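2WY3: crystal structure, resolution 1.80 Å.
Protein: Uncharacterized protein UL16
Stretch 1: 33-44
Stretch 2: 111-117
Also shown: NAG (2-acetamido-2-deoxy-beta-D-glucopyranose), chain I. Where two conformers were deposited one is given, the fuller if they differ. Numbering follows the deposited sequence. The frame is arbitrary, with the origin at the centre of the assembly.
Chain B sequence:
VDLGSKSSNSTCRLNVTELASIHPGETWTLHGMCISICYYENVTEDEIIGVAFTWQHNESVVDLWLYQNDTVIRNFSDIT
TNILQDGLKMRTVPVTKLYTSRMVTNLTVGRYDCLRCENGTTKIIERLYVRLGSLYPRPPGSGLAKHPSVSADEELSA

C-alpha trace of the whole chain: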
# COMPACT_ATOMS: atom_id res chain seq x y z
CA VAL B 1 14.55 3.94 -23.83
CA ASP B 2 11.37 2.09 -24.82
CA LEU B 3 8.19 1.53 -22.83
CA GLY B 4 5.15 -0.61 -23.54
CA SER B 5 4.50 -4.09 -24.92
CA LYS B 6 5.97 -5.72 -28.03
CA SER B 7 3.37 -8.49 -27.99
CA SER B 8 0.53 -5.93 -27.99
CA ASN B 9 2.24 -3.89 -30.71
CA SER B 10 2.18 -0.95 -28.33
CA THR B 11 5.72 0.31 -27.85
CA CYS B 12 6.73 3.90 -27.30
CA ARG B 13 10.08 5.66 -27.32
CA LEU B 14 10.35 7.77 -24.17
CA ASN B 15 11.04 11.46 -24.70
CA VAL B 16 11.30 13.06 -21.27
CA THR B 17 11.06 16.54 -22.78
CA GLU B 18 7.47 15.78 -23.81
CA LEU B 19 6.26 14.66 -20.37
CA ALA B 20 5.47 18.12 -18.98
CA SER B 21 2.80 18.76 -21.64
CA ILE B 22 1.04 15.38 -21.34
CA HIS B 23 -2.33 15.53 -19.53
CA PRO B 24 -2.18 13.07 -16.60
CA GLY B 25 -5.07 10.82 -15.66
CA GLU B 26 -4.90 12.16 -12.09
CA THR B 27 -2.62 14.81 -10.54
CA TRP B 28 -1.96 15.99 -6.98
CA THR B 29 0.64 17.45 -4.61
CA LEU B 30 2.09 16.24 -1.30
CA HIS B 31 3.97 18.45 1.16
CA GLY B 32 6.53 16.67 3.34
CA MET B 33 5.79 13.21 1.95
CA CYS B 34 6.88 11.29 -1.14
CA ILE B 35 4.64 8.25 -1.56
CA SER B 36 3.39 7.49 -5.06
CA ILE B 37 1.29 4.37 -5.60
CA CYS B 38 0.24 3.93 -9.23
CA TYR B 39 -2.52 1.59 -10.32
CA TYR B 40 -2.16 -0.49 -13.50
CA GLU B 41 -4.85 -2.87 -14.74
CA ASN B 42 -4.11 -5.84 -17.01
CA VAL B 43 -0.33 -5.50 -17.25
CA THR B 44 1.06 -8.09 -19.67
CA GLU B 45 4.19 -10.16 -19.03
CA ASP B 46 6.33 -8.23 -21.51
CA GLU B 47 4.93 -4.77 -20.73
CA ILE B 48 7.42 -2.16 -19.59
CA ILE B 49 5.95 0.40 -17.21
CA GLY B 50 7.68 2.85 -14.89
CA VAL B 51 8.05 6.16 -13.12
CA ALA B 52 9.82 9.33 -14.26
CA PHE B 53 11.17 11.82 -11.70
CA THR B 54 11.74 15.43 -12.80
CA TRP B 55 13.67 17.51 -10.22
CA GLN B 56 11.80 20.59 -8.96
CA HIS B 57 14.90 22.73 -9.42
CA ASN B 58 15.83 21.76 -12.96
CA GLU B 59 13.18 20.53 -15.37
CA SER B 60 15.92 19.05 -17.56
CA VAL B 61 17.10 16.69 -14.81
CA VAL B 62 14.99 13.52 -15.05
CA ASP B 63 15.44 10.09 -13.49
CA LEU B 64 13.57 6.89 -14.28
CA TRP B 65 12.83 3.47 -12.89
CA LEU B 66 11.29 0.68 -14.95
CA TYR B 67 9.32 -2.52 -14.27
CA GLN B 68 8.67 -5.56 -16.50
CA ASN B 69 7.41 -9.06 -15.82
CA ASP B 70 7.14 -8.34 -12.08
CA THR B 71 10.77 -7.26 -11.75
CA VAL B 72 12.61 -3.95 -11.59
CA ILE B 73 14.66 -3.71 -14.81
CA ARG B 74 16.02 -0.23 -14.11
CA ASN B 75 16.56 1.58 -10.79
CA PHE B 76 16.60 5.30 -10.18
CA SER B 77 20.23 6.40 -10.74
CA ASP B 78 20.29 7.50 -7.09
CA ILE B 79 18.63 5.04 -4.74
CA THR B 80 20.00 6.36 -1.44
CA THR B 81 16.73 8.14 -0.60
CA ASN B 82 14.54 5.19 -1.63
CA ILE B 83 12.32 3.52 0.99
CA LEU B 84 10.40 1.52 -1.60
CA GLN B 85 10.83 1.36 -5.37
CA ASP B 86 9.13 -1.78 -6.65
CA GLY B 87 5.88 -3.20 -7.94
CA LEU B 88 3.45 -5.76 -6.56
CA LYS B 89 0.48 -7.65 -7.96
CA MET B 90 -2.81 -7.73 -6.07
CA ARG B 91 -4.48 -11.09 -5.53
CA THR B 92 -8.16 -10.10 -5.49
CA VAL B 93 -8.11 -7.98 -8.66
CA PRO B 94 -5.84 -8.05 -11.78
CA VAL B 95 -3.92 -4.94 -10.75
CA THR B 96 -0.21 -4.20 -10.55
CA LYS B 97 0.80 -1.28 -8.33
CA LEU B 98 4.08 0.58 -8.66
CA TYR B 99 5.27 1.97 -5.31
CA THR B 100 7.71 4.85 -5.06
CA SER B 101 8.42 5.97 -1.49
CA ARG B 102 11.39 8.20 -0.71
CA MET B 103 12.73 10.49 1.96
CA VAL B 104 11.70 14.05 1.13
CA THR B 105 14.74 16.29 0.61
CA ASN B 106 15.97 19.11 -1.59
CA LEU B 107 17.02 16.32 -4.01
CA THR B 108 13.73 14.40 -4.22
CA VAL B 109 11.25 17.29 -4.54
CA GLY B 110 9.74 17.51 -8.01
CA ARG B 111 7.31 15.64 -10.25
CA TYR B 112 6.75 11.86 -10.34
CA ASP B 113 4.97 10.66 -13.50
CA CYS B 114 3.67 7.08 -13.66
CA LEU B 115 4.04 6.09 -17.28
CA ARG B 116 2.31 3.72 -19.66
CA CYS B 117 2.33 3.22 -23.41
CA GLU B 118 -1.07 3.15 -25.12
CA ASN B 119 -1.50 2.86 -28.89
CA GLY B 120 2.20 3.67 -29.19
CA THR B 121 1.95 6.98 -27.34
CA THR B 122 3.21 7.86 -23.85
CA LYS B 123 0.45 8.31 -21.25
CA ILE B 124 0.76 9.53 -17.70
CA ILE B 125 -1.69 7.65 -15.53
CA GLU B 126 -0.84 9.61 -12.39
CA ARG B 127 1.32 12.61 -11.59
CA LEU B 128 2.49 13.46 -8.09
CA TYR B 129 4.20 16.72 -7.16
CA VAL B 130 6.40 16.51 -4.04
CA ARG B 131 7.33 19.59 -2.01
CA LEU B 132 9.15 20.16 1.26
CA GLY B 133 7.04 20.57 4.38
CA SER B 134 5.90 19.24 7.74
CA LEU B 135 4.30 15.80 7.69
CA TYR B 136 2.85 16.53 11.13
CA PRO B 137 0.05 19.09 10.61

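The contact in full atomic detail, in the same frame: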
# COMPACT_ATOMS: atom_id res chain seq x y z
N MET B 33 5.91 14.66 2.14
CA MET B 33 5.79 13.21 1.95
C MET B 33 6.02 12.87 0.48
O MET B 33 5.59 13.60 -0.42
CB MET B 33 4.41 12.71 2.43
CG MET B 33 4.04 11.29 1.98
SD MET B 33 2.48 10.66 2.70
CE MET B 33 2.97 10.53 4.39
N CYS B 34 6.73 11.78 0.23
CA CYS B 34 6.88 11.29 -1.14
C CYS B 34 6.46 9.82 -1.19
O CYS B 34 7.30 8.93 -1.02
CB CYS B 34 8.31 11.42 -1.65
SG CYS B 34 8.51 10.73 -3.33
N ILE B 35 5.17 9.60 -1.37
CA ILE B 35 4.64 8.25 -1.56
C ILE B 35 3.72 8.29 -2.78
O ILE B 35 2.65 8.90 -2.74
CB ILE B 35 3.84 7.78 -0.34
CG1 ILE B 35 4.76 7.69 0.88
CG2 ILE B 35 3.17 6.42 -0.63
CD1 ILE B 35 4.03 7.28 2.16
N SER B 36 4.16 7.64 -3.84
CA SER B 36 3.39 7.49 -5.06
C SER B 36 3.04 6.02 -5.21
O SER B 36 3.92 5.15 -5.10
CB SER B 36 4.23 7.98 -6.25
OG SER B 36 3.91 7.32 -7.45
N ILE B 37 1.76 5.74 -5.42
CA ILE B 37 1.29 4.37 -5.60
C ILE B 37 0.41 4.34 -6.85
O ILE B 37 -0.76 4.73 -6.81
CB ILE B 37 0.47 3.88 -4.39
CG1 ILE B 37 1.29 4.08 -3.10
CG2 ILE B 37 0.08 2.41 -4.59
CD1 ILE B 37 0.51 3.89 -1.79
N CYS B 38 0.96 3.88 -7.97
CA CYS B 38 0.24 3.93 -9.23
C CYS B 38 -0.41 2.61 -9.62
O CYS B 38 0.18 1.55 -9.43
CB CYS B 38 1.17 4.43 -10.30
SG CYS B 38 1.61 6.16 -9.93
N TYR B 39 -1.61 2.71 -10.15
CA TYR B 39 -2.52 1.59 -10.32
C TYR B 39 -2.64 1.19 -11.78
O TYR B 39 -3.13 1.98 -12.61
CB TYR B 39 -3.87 2.10 -9.80
CG TYR B 39 -4.98 1.12 -9.57
CD1 TYR B 39 -5.35 0.75 -8.28
CD2 TYR B 39 -5.71 0.62 -10.63
CE1 TYR B 39 -6.40 -0.11 -8.06
CE2 TYR B 39 -6.78 -0.25 -10.41
CZ TYR B 39 -7.11 -0.61 -9.12
OH TYR B 39 -8.17 -1.47 -8.90
N TYR B 40 -2.18 -0.01 -12.11
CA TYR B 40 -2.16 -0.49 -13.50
C TYR B 40 -3.01 -1.74 -13.65
O TYR B 40 -2.69 -2.78 -13.07
CB TYR B 40 -0.73 -0.89 -13.90
CG TYR B 40 0.26 0.25 -14.08
CD1 TYR B 40 0.60 0.71 -15.35
CD2 TYR B 40 0.88 0.83 -12.98
CE1 TYR B 40 1.53 1.73 -15.51
CE2 TYR B 40 1.79 1.85 -13.13
CZ TYR B 40 2.11 2.30 -14.39
OH TYR B 40 3.03 3.31 -14.52
N GLU B 41 -4.06 -1.67 -14.45
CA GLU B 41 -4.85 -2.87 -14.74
C GLU B 41 -4.31 -3.62 -15.95
O GLU B 41 -3.78 -3.00 -16.88
CB GLU B 41 -6.31 -2.47 -14.99
CG GLU B 41 -6.91 -1.75 -13.79
CD GLU B 41 -8.32 -1.27 -13.99
OE1 GLU B 41 -8.54 -0.40 -14.86
OE2 GLU B 41 -9.21 -1.76 -13.27
N ASN B 42 -4.40 -4.95 -15.88
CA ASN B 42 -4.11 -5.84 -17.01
C ASN B 42 -2.73 -5.66 -17.65
O ASN B 42 -2.59 -5.59 -18.87
CB ASN B 42 -5.21 -5.74 -18.06
CG ASN B 42 -6.49 -6.44 -17.63
OD1 ASN B 42 -6.58 -6.98 -16.52
ND2 ASN B 42 -7.50 -6.43 -18.50
N VAL B 43 -1.71 -5.59 -16.80
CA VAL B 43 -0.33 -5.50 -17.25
C VAL B 43 0.07 -6.84 -17.86
O VAL B 43 -0.14 -7.88 -17.25
CB VAL B 43 0.61 -5.16 -16.08
CG1 VAL B 43 2.07 -5.17 -16.54
CG2 VAL B 43 0.24 -3.80 -15.51
N THR B 44 0.64 -6.83 -19.07
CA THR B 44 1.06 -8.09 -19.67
C THR B 44 2.49 -8.44 -19.27
O THR B 44 3.24 -7.57 -18.83
CB THR B 44 0.97 -8.08 -21.21
OG1 THR B 44 1.82 -7.06 -21.74
CG2 THR B 44 -0.46 -7.83 -21.65
N ARG B 111 8.51 16.19 -9.61
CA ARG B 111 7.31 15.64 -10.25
C ARG B 111 7.54 14.18 -10.57
O ARG B 111 8.53 13.85 -11.23
CB ARG B 111 7.07 16.41 -11.56
CG ARG B 111 5.69 16.24 -12.20
CD ARG B 111 5.62 17.03 -13.52
NE ARG B 111 6.19 16.27 -14.62
CZ ARG B 111 7.12 16.71 -15.45
NH1 ARG B 111 7.62 17.94 -15.33
NH2 ARG B 111 7.56 15.90 -16.41
N TYR B 112 6.65 13.30 -10.09
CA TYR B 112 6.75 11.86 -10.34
C TYR B 112 5.61 11.46 -11.27
O TYR B 112 4.45 11.59 -10.90
CB TYR B 112 6.68 11.06 -9.03
CG TYR B 112 7.91 11.29 -8.15
CD1 TYR B 112 8.97 10.38 -8.15
CD2 TYR B 112 8.02 12.44 -7.37
CE1 TYR B 112 10.11 10.61 -7.37
CE2 TYR B 112 9.17 12.67 -6.59
CZ TYR B 112 10.19 11.75 -6.60
OH TYR B 112 11.33 11.98 -5.83
N ASP B 113 5.96 11.00 -12.47
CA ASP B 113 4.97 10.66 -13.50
C ASP B 113 4.95 9.15 -13.70
O ASP B 113 5.94 8.57 -14.14
CB ASP B 113 5.32 11.34 -14.83
CG ASP B 113 5.11 12.85 -14.80
OD1 ASP B 113 4.13 13.30 -14.19
OD2 ASP B 113 5.92 13.60 -15.39
N CYS B 114 3.82 8.51 -13.40
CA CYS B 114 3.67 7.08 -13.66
C CYS B 114 3.27 6.88 -15.10
O CYS B 114 2.24 7.39 -15.54
CB CYS B 114 2.63 6.47 -12.74
SG CYS B 114 3.26 6.44 -11.03
N LEU B 115 4.09 6.12 -15.83
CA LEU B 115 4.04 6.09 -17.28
C LEU B 115 3.44 4.81 -17.78
O LEU B 115 3.60 3.76 -17.16
CB LEU B 115 5.47 6.16 -17.85
CG LEU B 115 6.34 7.34 -17.41
CD1 LEU B 115 7.69 7.26 -18.13
CD2 LEU B 115 5.64 8.65 -17.71
N ARG B 116 2.77 4.90 -18.92
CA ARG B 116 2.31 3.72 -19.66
C ARG B 116 2.20 4.05 -21.13
O ARG B 116 1.82 5.16 -21.50
CB ARG B 116 0.93 3.26 -19.18
CG ARG B 116 0.62 1.80 -19.56
CD ARG B 116 -0.66 1.28 -18.92
NE ARG B 116 -0.71 -0.19 -19.04
CZ ARG B 116 -1.60 -0.96 -18.45
NH1 ARG B 116 -2.55 -0.43 -17.69
NH2 ARG B 116 -1.55 -2.28 -18.62
N CYS B 117 2.47 3.06 -21.97
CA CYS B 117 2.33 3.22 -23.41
C CYS B 117 0.95 2.73 -23.86
O CYS B 117 0.56 1.61 -23.55
CB CYS B 117 3.43 2.43 -24.12
SG CYS B 117 3.48 2.65 -25.90
C1 NAG I . -8.61 -7.13 -17.92
C2 NAG I . -9.74 -6.14 -18.14
C3 NAG I . -11.11 -6.74 -17.84
C4 NAG I . -11.25 -8.10 -18.50
C5 NAG I . -10.07 -8.99 -18.13
C6 NAG I . -10.18 -10.36 -18.78
C7 NAG I . -9.47 -3.75 -17.75
C8 NAG I . -9.76 -2.66 -16.77
N2 NAG I . -9.53 -4.99 -17.27
O3 NAG I . -12.12 -5.88 -18.32
O4 NAG I . -12.44 -8.72 -18.07
O5 NAG I . -8.85 -8.38 -18.53
O6 NAG I . -10.01 -10.22 -20.18
O7 NAG I . -9.19 -3.50 -18.92
O HOH W 1 3.00 9.43 -9.50

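Residues 34-41 and 111-117 form two strands that run in nearly the same direction, with an angle of 13° between their N-to-C axes and a closest approach of 8.5 Å. That spacing is too wide for the backbones to hydrogen-bond as neighbours in one sheet, so the strands face each other and meet through side chains. The register pairs Ser 36 with Tyr 112 (CA to CA 7.6 Å), Cys 38 with Cys 114 (CA to CA 6.4 Å) and Tyr 40 with Arg 116 (CA to CA 8.7 Å), the approach being tightest at the cysteines. Alternation along each extended chain sets the pattern: Cys 34, Ser 36, Cys 38 and Tyr 40 point toward the second strand, and Tyr 112, Cys 114 and Arg 116 point back, while Ile 37, Tyr 39, Asp 113 and Leu 115 point away. Together the stretches bury 451 Å².

The centre is a disulfide, Cys 38 SG to Cys 114 SG at 2.0 Å with chi3 of 71°; both cysteines adopt the m rotamer. This covalent bridge ties together segments more than seventy residues apart in sequence. Ser 36 lies beside it, its OG 3.7 Å from Cys 114 SG. The same hydroxyl lies 3.1 Å from the oxygen of water 1, to which it is hydrogen-bonded, and that water donates to Tyr 112 O over 3.0 Å, so one water links a side chain of one strand to the backbone of the other. Near the start of the contact, Cys 34 SG sits over one face of the Tyr 112 ring, 3.8 Å from Tyr 112 CZ; the line from Cys 34 SG to the centroid of the Tyr 112 ring is 4.2 Å long and 27° off the ring normal, a sulfur-aromatic contact in which the polarizable sulfur packs on the pi surface.

Beyond the disulfide, Tyr 40 (m) reaches across to the backbone of the second strand. Tyr 40 OH donates a 2.7 Å hydrogen bond to Leu 115 O, and so satisfies a buried phenol, while Tyr 40 OH also packs 3.6 Å from Cys 114 CB. Leu 115 thus takes part through its carbonyl even though its side chain starts away from the first strand.

Arg 116 loses more surface to the opposing stretch than any other residue here. Its chi1 to chi3 are all t, and the extended chain passes the edge of the Tyr 40 ring, with Tyr 40 CD1 3.8 Å from Arg 116 CD; farther out, Tyr 40 CD1 lies over one face of the guanidinium. The group then clasps one carbonyl with two donors: Arg 116 NH2 to Glu 41 O is 2.9 Å and Arg 116 NH1 to Glu 41 O is 3.0 Å. This holds the backbone where the first strand ends. Val 43 CG2 approaches Arg 116 NH2 to 3.9 Å. Asn 42, between Glu 41 and Val 43 in sequence, turns its side-chain end away and carries the glycan, Asn 42 ND2 being bonded to NAG C1 at 1.4 Å.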